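PDB 6IYT: type I modular polyketide synthase from Streptomyces albus subsp. albus, which probably loads an ethylmalonyl extender unit from coenzyme A for salinomycin chain assembly, through its acyltransferase domain. Local coordinates for residues V411-R423 and R430-V443. Numbering follows the deposited sequence.
Sequences VGVEVLAQGTLRR and RVLTSFAEAWTRGV
Gln418 reaches down from strand 416-418 onto helix 430-439 and gives NE2 to Glu437 OE1, 2.9 Å away and nearly in line with that oxygen's C-O bond. The acceptor lies in the amide plane, although amide and carboxylate are turned 37° apart. The second N-H of NE2 goes back to Gly419 O at 3.0 Å, again in the amide plane, so two bonds fix the rotation of the group. Glu437 OE1 also faces Arg430 NH2 from two turns earlier, a salt bridge that should favour the charged carboxylate. Ser434 OG sits alongside: it donates to Thr420 O (2.7 Å) in the carbonyl plane, on a lone pair, and accepts from Arg430 NH2. Arg430 manages this by bending at chi2 and chi3, which lays its guanidinium along the helix toward Ser434 and Glu437. Its NH1 meets one face of the Arg422 guanidinium, the two planes 80° apart; Glu425, which forms salt bridges with both arginines, probably offsets the like charges. The strand is an edge of the four-stranded parallel sheet in the acyltransferase domain, paired with strand 388-393 next to it. The chain then turns back, and the helix runs antiparallel to the strand, its axis 9.2 Å away, packing its far side on strands 90-96 and 111-114. Beyond Gln418, Leu416 points the same way with CG anti to its backbone N (chi1 170°), which sets CD2 against Ala438 and Val443 CG2, the latter a tight 3.5 Å from CD2. The other branch, CD1, lies over a face of the Arg441 guanidinium. Arg441 follows the helix and curls up to the strand, where NH2 donates to Val415 O at 3.2 Å from above the carbonyl plane, while a water accepts weakly from NH1 and more firmly from Ala417 N.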
# COMPACT_ATOMS: atom_id res chain seq x y z
N VAL A 411 -11.64 10.30 -15.47
CA VAL A 411 -10.79 10.70 -16.58
C VAL A 411 -11.04 9.85 -17.83
O VAL A 411 -10.63 10.22 -18.93
CB VAL A 411 -9.29 10.61 -16.19
CG1 VAL A 411 -8.43 10.82 -17.41
CG2 VAL A 411 -8.98 11.65 -15.12
N GLY A 412 -11.60 8.65 -17.64
CA GLY A 412 -11.96 7.77 -18.74
C GLY A 412 -10.81 6.89 -19.21
O GLY A 412 -10.73 6.53 -20.38
N VAL A 413 -9.89 6.56 -18.28
CA VAL A 413 -8.73 5.71 -18.60
C VAL A 413 -8.70 4.55 -17.60
O VAL A 413 -8.89 4.75 -16.42
CB VAL A 413 -7.39 6.50 -18.46
CG1 VAL A 413 -6.19 5.59 -18.68
CG2 VAL A 413 -7.35 7.67 -19.43
N GLU A 414 -8.60 3.34 -18.11
CA GLU A 414 -8.50 2.15 -17.26
C GLU A 414 -7.13 2.07 -16.64
O GLU A 414 -6.13 2.13 -17.35
CB GLU A 414 -8.72 0.90 -18.08
CG GLU A 414 -10.12 0.32 -17.97
CD GLU A 414 -10.12 -1.19 -17.96
OE1 GLU A 414 -9.05 -1.80 -18.24
OE2 GLU A 414 -11.18 -1.79 -17.65
N VAL A 415 -7.07 1.87 -15.32
CA VAL A 415 -5.78 1.60 -14.64
C VAL A 415 -5.93 0.42 -13.68
O VAL A 415 -7.04 -0.01 -13.40
CB VAL A 415 -5.30 2.83 -13.83
CG1 VAL A 415 -5.26 4.07 -14.70
CG2 VAL A 415 -6.21 3.07 -12.62
N LEU A 416 -4.79 -0.16 -13.26
CA LEU A 416 -4.80 -1.16 -12.18
C LEU A 416 -4.46 -0.48 -10.86
O LEU A 416 -3.47 0.25 -10.78
CB LEU A 416 -3.79 -2.25 -12.46
CG LEU A 416 -3.52 -3.23 -11.32
CD1 LEU A 416 -4.70 -4.12 -11.05
CD2 LEU A 416 -2.28 -4.05 -11.63
N ALA A 417 -5.35 -0.63 -9.89
CA ALA A 417 -5.12 -0.13 -8.55
C ALA A 417 -5.10 -1.29 -7.58
O ALA A 417 -6.11 -1.96 -7.37
CB ALA A 417 -6.22 0.86 -8.18
N GLN A 418 -3.90 -1.64 -7.14
CA GLN A 418 -3.66 -2.91 -6.52
C GLN A 418 -3.11 -2.66 -5.13
O GLN A 418 -2.15 -1.96 -4.98
CB GLN A 418 -2.63 -3.66 -7.34
CG GLN A 418 -2.25 -4.97 -6.74
CD GLN A 418 -3.39 -5.90 -6.72
OE1 GLN A 418 -4.02 -6.12 -7.75
NE2 GLN A 418 -3.75 -6.38 -5.53
N GLY A 419 -3.74 -3.26 -4.13
CA GLY A 419 -3.20 -3.27 -2.76
C GLY A 419 -2.20 -4.40 -2.52
O GLY A 419 -1.95 -5.21 -3.42
N THR A 420 -1.64 -4.44 -1.32
CA THR A 420 -0.70 -5.45 -0.94
C THR A 420 -1.36 -6.37 0.07
O THR A 420 -1.86 -7.41 -0.31
CB THR A 420 0.60 -4.87 -0.41
OG1 THR A 420 1.11 -3.91 -1.36
CG2 THR A 420 1.63 -5.96 -0.22
N LEU A 421 -1.43 -5.96 1.33
CA LEU A 421 -2.20 -6.72 2.29
C LEU A 421 -3.59 -6.15 2.51
O LEU A 421 -3.97 -5.18 1.88
CB LEU A 421 -1.45 -6.83 3.63
CG LEU A 421 0.01 -7.28 3.58
CD1 LEU A 421 0.60 -7.37 5.00
CD2 LEU A 421 0.12 -8.62 2.89
N ARG A 422 -4.38 -6.85 3.32
CA ARG A 422 -5.70 -6.40 3.67
C ARG A 422 -5.97 -6.80 5.09
O ARG A 422 -5.30 -7.68 5.63
CB ARG A 422 -6.74 -7.02 2.71
CG ARG A 422 -8.09 -6.34 2.74
CD ARG A 422 -8.89 -6.63 1.46
NE ARG A 422 -9.07 -8.07 1.26
CZ ARG A 422 -9.71 -8.62 0.24
NH1 ARG A 422 -10.11 -7.87 -0.78
NH2 ARG A 422 -9.76 -9.95 0.13
N ARG A 423 -6.92 -6.10 5.74
CA ARG A 423 -7.23 -6.39 7.14
C ARG A 423 -7.48 -7.91 7.36
O ARG A 423 -8.29 -8.50 6.67
CB ARG A 423 -8.48 -5.58 7.58
CG ARG A 423 -8.93 -5.94 8.98
CD ARG A 423 -10.01 -5.00 9.47
NE ARG A 423 -10.47 -5.40 10.81
CZ ARG A 423 -11.23 -4.65 11.59
NH1 ARG A 423 -11.59 -3.44 11.20
NH2 ARG A 423 -11.65 -5.13 12.77
N ARG A 430 -2.36 -13.98 0.94
CA ARG A 430 -2.62 -12.59 0.57
C ARG A 430 -1.59 -12.02 -0.40
O ARG A 430 -1.96 -11.36 -1.38
CB ARG A 430 -2.71 -11.70 1.82
CG ARG A 430 -3.04 -10.26 1.52
CD ARG A 430 -4.38 -10.09 0.88
NE ARG A 430 -4.31 -9.91 -0.58
CZ ARG A 430 -5.37 -9.72 -1.36
NH1 ARG A 430 -6.60 -9.90 -0.90
NH2 ARG A 430 -5.19 -9.47 -2.66
N VAL A 431 -0.32 -12.25 -0.15
CA VAL A 431 0.74 -11.78 -1.07
C VAL A 431 0.52 -12.38 -2.45
O VAL A 431 0.57 -11.68 -3.47
CB VAL A 431 2.13 -12.12 -0.55
CG1 VAL A 431 3.20 -11.76 -1.57
CG2 VAL A 431 2.38 -11.37 0.77
N LEU A 432 0.44 -13.70 -2.51
CA LEU A 432 0.25 -14.37 -3.80
C LEU A 432 -1.01 -13.91 -4.51
O LEU A 432 -1.05 -13.86 -5.76
CB LEU A 432 0.22 -15.89 -3.62
CG LEU A 432 1.54 -16.56 -3.19
CD1 LEU A 432 1.31 -18.05 -2.99
CD2 LEU A 432 2.64 -16.32 -4.20
N THR A 433 -2.07 -13.66 -3.74
CA THR A 433 -3.33 -13.14 -4.30
C THR A 433 -3.19 -11.74 -4.91
O THR A 433 -3.57 -11.51 -6.05
CB THR A 433 -4.48 -13.19 -3.27
OG1 THR A 433 -4.67 -14.54 -2.82
CG2 THR A 433 -5.77 -12.71 -3.90
N SER A 434 -2.44 -10.87 -4.25
CA SER A 434 -2.15 -9.58 -4.80
C SER A 434 -1.26 -9.67 -6.03
O SER A 434 -1.50 -8.98 -7.06
CB SER A 434 -1.53 -8.68 -3.73
OG SER A 434 -2.50 -8.42 -2.72
N PHE A 435 -0.25 -10.54 -5.98
CA PHE A 435 0.58 -10.79 -7.15
C PHE A 435 -0.32 -11.26 -8.35
O PHE A 435 -0.12 -10.84 -9.48
CB PHE A 435 1.61 -11.88 -6.89
CG PHE A 435 2.77 -11.49 -6.01
CD1 PHE A 435 2.97 -10.20 -5.54
CD2 PHE A 435 3.73 -12.47 -5.71
CE1 PHE A 435 4.11 -9.89 -4.81
CE2 PHE A 435 4.82 -12.18 -4.92
CZ PHE A 435 5.01 -10.88 -4.46
N ALA A 436 -1.21 -12.21 -8.08
CA ALA A 436 -2.10 -12.76 -9.13
C ALA A 436 -3.05 -11.71 -9.68
O ALA A 436 -3.30 -11.65 -10.89
CB ALA A 436 -2.87 -13.94 -8.59
N GLU A 437 -3.59 -10.87 -8.79
CA GLU A 437 -4.45 -9.78 -9.21
C GLU A 437 -3.73 -8.79 -10.14
O GLU A 437 -4.32 -8.32 -11.11
CB GLU A 437 -5.02 -9.07 -7.98
CG GLU A 437 -6.11 -9.90 -7.30
CD GLU A 437 -6.53 -9.34 -5.93
OE1 GLU A 437 -5.83 -8.45 -5.39
OE2 GLU A 437 -7.57 -9.80 -5.43
N ALA A 438 -2.46 -8.52 -9.87
CA ALA A 438 -1.64 -7.67 -10.76
C ALA A 438 -1.32 -8.40 -12.08
O ALA A 438 -1.50 -7.85 -13.17
CB ALA A 438 -0.37 -7.27 -10.07
N TRP A 439 -0.80 -9.61 -11.97
CA TRP A 439 -0.30 -10.35 -13.14
C TRP A 439 -1.44 -10.69 -14.11
O TRP A 439 -1.27 -10.59 -15.33
CB TRP A 439 0.41 -11.63 -12.71
CG TRP A 439 0.90 -12.52 -13.87
CD1 TRP A 439 1.98 -12.29 -14.71
CD2 TRP A 439 0.26 -13.69 -14.35
NE1 TRP A 439 2.11 -13.33 -15.60
CE2 TRP A 439 1.04 -14.19 -15.43
CE3 TRP A 439 -0.86 -14.42 -13.96
CZ2 TRP A 439 0.71 -15.35 -16.10
CZ3 TRP A 439 -1.18 -15.58 -14.64
CH2 TRP A 439 -0.37 -16.05 -15.67
N THR A 440 -2.60 -11.05 -13.57
CA THR A 440 -3.70 -11.42 -14.45
C THR A 440 -4.20 -10.22 -15.21
O THR A 440 -4.85 -10.38 -16.25
CB THR A 440 -4.89 -12.08 -13.72
OG1 THR A 440 -5.38 -11.19 -12.72
CG2 THR A 440 -4.49 -13.43 -13.12
N ARG A 441 -3.87 -9.02 -14.73
CA ARG A 441 -4.21 -7.77 -15.45
C ARG A 441 -3.06 -7.24 -16.29
O ARG A 441 -3.16 -6.16 -16.87
CB ARG A 441 -4.66 -6.68 -14.47
CG ARG A 441 -5.95 -6.99 -13.73
CD ARG A 441 -7.18 -6.46 -14.43
NE ARG A 441 -7.02 -5.09 -14.94
CZ ARG A 441 -7.31 -3.98 -14.27
NH1 ARG A 441 -7.66 -4.04 -12.99
NH2 ARG A 441 -7.10 -2.82 -14.83
N GLY A 442 -1.93 -7.96 -16.31
CA GLY A 442 -0.89 -7.69 -17.32
C GLY A 442 0.43 -7.20 -16.75
O GLY A 442 1.35 -6.87 -17.50
N VAL A 443 0.54 -7.15 -15.43
CA VAL A 443 1.73 -6.70 -14.80
C VAL A 443 2.79 -7.79 -14.98
O VAL A 443 2.54 -8.96 -14.64
CB VAL A 443 1.53 -6.41 -13.30
CG1 VAL A 443 2.87 -6.19 -12.61
CG2 VAL A 443 0.64 -5.20 -13.10
O HOH W 1 -8.03 -1.78 -10.57